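Side-chain contact in alpha-glucosidase (Pseudoalteromonas sp. K8, PDB 5HQA), which hydrolyses alpha-glucosides as a chloride-activated family 97 glycoside hydrolase, here holding calcium and the inhibitor acarbose in its active site: residues 458-463 and 514-519. Sequence-based numbering, arbitrary orientation.
With CA (calcium ion), chain C; AC1 (4,6-dideoxy-4-{[(1S,4R,5S,6S)-4,5,6-trihydroxy-3-(hydroxymethyl)cyclohex-2-en-1-yl]amino}-alpha-D-glucopyranose), chain B.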
loop_
_atom_site.group_PDB
_atom_site.type_symbol
_atom_site.label_atom_id
_atom_site.label_comp_id
_atom_site.label_asym_id
_atom_site.label_seq_id
_atom_site.Cartn_x
_atom_site.Cartn_y
_atom_site.Cartn_z
ATOM N N ARG A 458 -0.782 9.888 -1.020
ATOM C CA ARG A 458 0.124 10.965 -1.404
ATOM C C ARG A 458 1.568 10.552 -1.130
ATOM O O ARG A 458 1.944 10.301 0.021
ATOM C CB ARG A 458 -0.221 12.240 -0.645
ATOM C CG ARG A 458 -1.456 12.945 -1.192
ATOM C CD ARG A 458 -1.838 14.157 -0.339
ATOM N NE ARG A 458 -0.759 15.144 -0.234
ATOM C CZ ARG A 458 -0.893 16.444 -0.491
ATOM N NH1 ARG A 458 -2.062 16.943 -0.886
ATOM N NH2 ARG A 458 0.150 17.255 -0.345
ATOM N N GLY A 459 2.377 10.480 -2.188
ATOM C CA GLY A 459 3.793 10.237 -2.074
ATOM C C GLY A 459 4.624 11.484 -2.319
ATOM O O GLY A 459 4.144 12.622 -2.217
ATOM N N GLN A 460 5.899 11.260 -2.661
ATOM C CA GLN A 460 6.862 12.349 -2.828
ATOM C C GLN A 460 6.425 13.365 -3.877
ATOM O O GLN A 460 6.772 14.551 -3.772
ATOM C CB GLN A 460 8.220 11.766 -3.218
ATOM C CG GLN A 460 9.384 12.735 -3.122
ATOM C CD GLN A 460 9.900 12.854 -1.699
ATOM O OE1 GLN A 460 9.517 13.768 -0.960
ATOM N NE2 GLN A 460 10.772 11.925 -1.305
ATOM N N GLU A 461 5.695 12.928 -4.909
ATOM C CA GLU A 461 5.343 13.842 -5.995
ATOM C C GLU A 461 4.570 15.055 -5.490
ATOM O O GLU A 461 4.720 16.154 -6.035
ATOM C CB GLU A 461 4.528 13.111 -7.061
ATOM C CG GLU A 461 3.242 12.484 -6.522
ATOM C CD GLU A 461 2.368 11.913 -7.622
ATOM O OE1 GLU A 461 2.677 12.167 -8.805
ATOM O OE2 GLU A 461 1.367 11.224 -7.311
ATOM N N PHE A 462 3.742 14.889 -4.453
ATOM C CA PHE A 462 3.007 16.043 -3.936
ATOM C C PHE A 462 3.919 17.061 -3.277
ATOM O O PHE A 462 3.477 18.185 -3.024
ATOM C CB PHE A 462 1.917 15.602 -2.958
ATOM C CG PHE A 462 0.693 15.093 -3.644
ATOM C CD1 PHE A 462 0.649 13.791 -4.135
ATOM C CD2 PHE A 462 -0.394 15.926 -3.849
ATOM C CE1 PHE A 462 -0.479 13.327 -4.809
ATOM C CE2 PHE A 462 -1.527 15.472 -4.515
ATOM C CZ PHE A 462 -1.571 14.174 -4.998
ATOM N N ASN A 463 5.173 16.700 -3.007
ATOM C CA ASN A 463 6.123 17.661 -2.474
ATOM C C ASN A 463 6.772 18.496 -3.558
ATOM O O ASN A 463 7.485 19.450 -3.233
ATOM C CB ASN A 463 7.181 16.933 -1.653
ATOM C CG ASN A 463 6.593 16.294 -0.423
ATOM O OD1 ASN A 463 5.591 16.775 0.111
ATOM N ND2 ASN A 463 7.192 15.201 0.028
ATOM N N ALA A 514 18.054 13.799 6.832
ATOM C CA ALA A 514 18.089 12.487 7.466
ATOM C C ALA A 514 16.728 11.801 7.410
ATOM O O ALA A 514 16.656 10.574 7.304
ATOM C CB ALA A 514 18.578 12.617 8.910
ATOM N N LYS A 515 15.636 12.567 7.457
ATOM C CA LYS A 515 14.319 11.942 7.341
ATOM C C LYS A 515 14.147 11.290 5.972
ATOM O O LYS A 515 13.530 10.221 5.856
ATOM C CB LYS A 515 13.219 12.973 7.607
ATOM C CG LYS A 515 11.796 12.430 7.407
ATOM C CD LYS A 515 10.791 13.268 8.184
ATOM C CE LYS A 515 9.353 12.912 7.838
ATOM N NZ LYS A 515 8.426 13.869 8.513
ATOM N N GLN A 516 14.707 11.904 4.921
ATOM C CA GLN A 516 14.647 11.289 3.598
ATOM C C GLN A 516 15.360 9.943 3.580
ATOM O O GLN A 516 14.917 9.011 2.900
ATOM C CB GLN A 516 15.246 12.220 2.547
ATOM C CG GLN A 516 14.410 13.463 2.269
ATOM C CD GLN A 516 13.041 13.120 1.721
ATOM O OE1 GLN A 516 12.918 12.360 0.754
ATOM N NE2 GLN A 516 11.997 13.647 2.361
ATOM N N LEU A 517 16.468 9.819 4.322
ATOM C CA LEU A 517 17.161 8.534 4.403
ATOM C C LEU A 517 16.344 7.515 5.192
ATOM O O LEU A 517 16.261 6.339 4.812
ATOM C CB LEU A 517 18.532 8.721 5.047
ATOM C CG LEU A 517 19.486 9.667 4.329
ATOM C CD1 LEU A 517 20.776 9.796 5.116
ATOM C CD2 LEU A 517 19.759 9.159 2.924
ATOM N N ALA A 518 15.738 7.954 6.295
ATOM C CA ALA A 518 14.962 7.051 7.137
ATOM C C ALA A 518 13.817 6.392 6.372
ATOM O O ALA A 518 13.407 5.273 6.715
ATOM C CB ALA A 518 14.422 7.818 8.342
ATOM N N LEU A 519 13.287 7.060 5.339
ATOM C CA LEU A 519 12.149 6.507 4.603
ATOM C C LEU A 519 12.444 5.125 4.037
ATOM O O LEU A 519 11.523 4.320 3.863
ATOM C CB LEU A 519 11.749 7.439 3.464
ATOM C CG LEU A 519 11.263 8.829 3.857
ATOM C CD1 LEU A 519 10.862 9.618 2.611
ATOM C CD2 LEU A 519 10.107 8.730 4.845
HETATM CA CA CA C . -0.073 9.781 -8.395
HETATM C C1 AC1 B . -2.514 14.445 -10.825
HETATM O O2 AC1 B . -3.702 13.361 -9.051
HETATM C C2 AC1 B . -2.774 13.121 -10.123
HETATM C C4A AC1 B . 3.667 9.993 -12.635
HETATM C C3 AC1 B . -1.499 12.498 -9.620
HETATM O O3 AC1 B . -1.784 11.287 -8.898
HETATM C C4 AC1 B . -0.561 12.253 -10.773
HETATM N N4A AC1 B . 0.602 11.378 -10.420
HETATM C C5 AC1 B . -0.137 13.674 -11.108
HETATM O O5 AC1 B . -1.306 14.369 -11.712
HETATM C C6 AC1 B . 1.022 13.781 -12.051
HETATM C C1B AC1 B . 0.856 10.246 -11.381
HETATM C C2B AC1 B . 2.117 9.303 -10.827
HETATM O O2B AC1 B . 1.850 8.986 -9.461
HETATM C C3B AC1 B . 3.357 9.934 -11.032
HETATM O O3B AC1 B . 4.461 9.237 -10.403
HETATM O O4 AC1 B . 4.844 10.739 -12.876
HETATM C C5B AC1 B . 2.579 10.553 -13.402
HETATM C C7B AC1 B . 1.102 10.649 -12.725
HETATM C C6B AC1 B . 2.682 10.463 -14.933
HETATM O O6B AC1 B . 2.449 9.139 -15.298
HETATM O O HOH W 1 9.204 13.144 1.747
#
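Q460 and Q516 approach from opposite directions and meet amide to amide across a 10.2 Å gap between their CA atoms. From CB, which points toward helix 513-522, Q460 runs with CG anti to the backbone N (chi1 -167°) and then bends at chi2; the side chain also touches W271, I494 and P509. Its CD, 3.9 Å from Q516 OE1, serves as the branch point: NE2 goes to Q516 and OE1 to a water and N463. NE2 donates to Q516 OE1 at 3.0 Å; with an N-H...O angle of 143° and amide planes clearly twisted, this bond is bent. A second bond, to the carbonyl oxygen of T491, also uses NE2. Q460 OE1 receives N463 ND2 at 2.9 Å in a straighter bond of 164° that lies in the N463 amide plane, and takes a further hydrogen from a water. That water in turn accepts from Q516 NE2 at 2.9 Å, so the direct bond and the bridge together join both ends of the two amides, and T511 OG1 is a second partner of Q516 NE2. Four bonds thus fix the flip state of the buried Q460 amide. Replacing Q460 by alanine removes the amide, which is likely to cost Q516 OE1 this donor and N463 ND2 its acceptor, and to open a gap between turn and helix. The neighbouring E461 belongs to the opposite side of the turn: its OE2 binds calcium at 2.3 Å, and its OE1 lies 2.7 Å from AC1 N4A. E154, E437 and E455 complete the protein ligands. Behind this calcium site, the side-chain amide pair, one direct hydrogen bond plus one water bridge, joins the turn carrying E461 to helix 513-522 of the TIM-barrel domain.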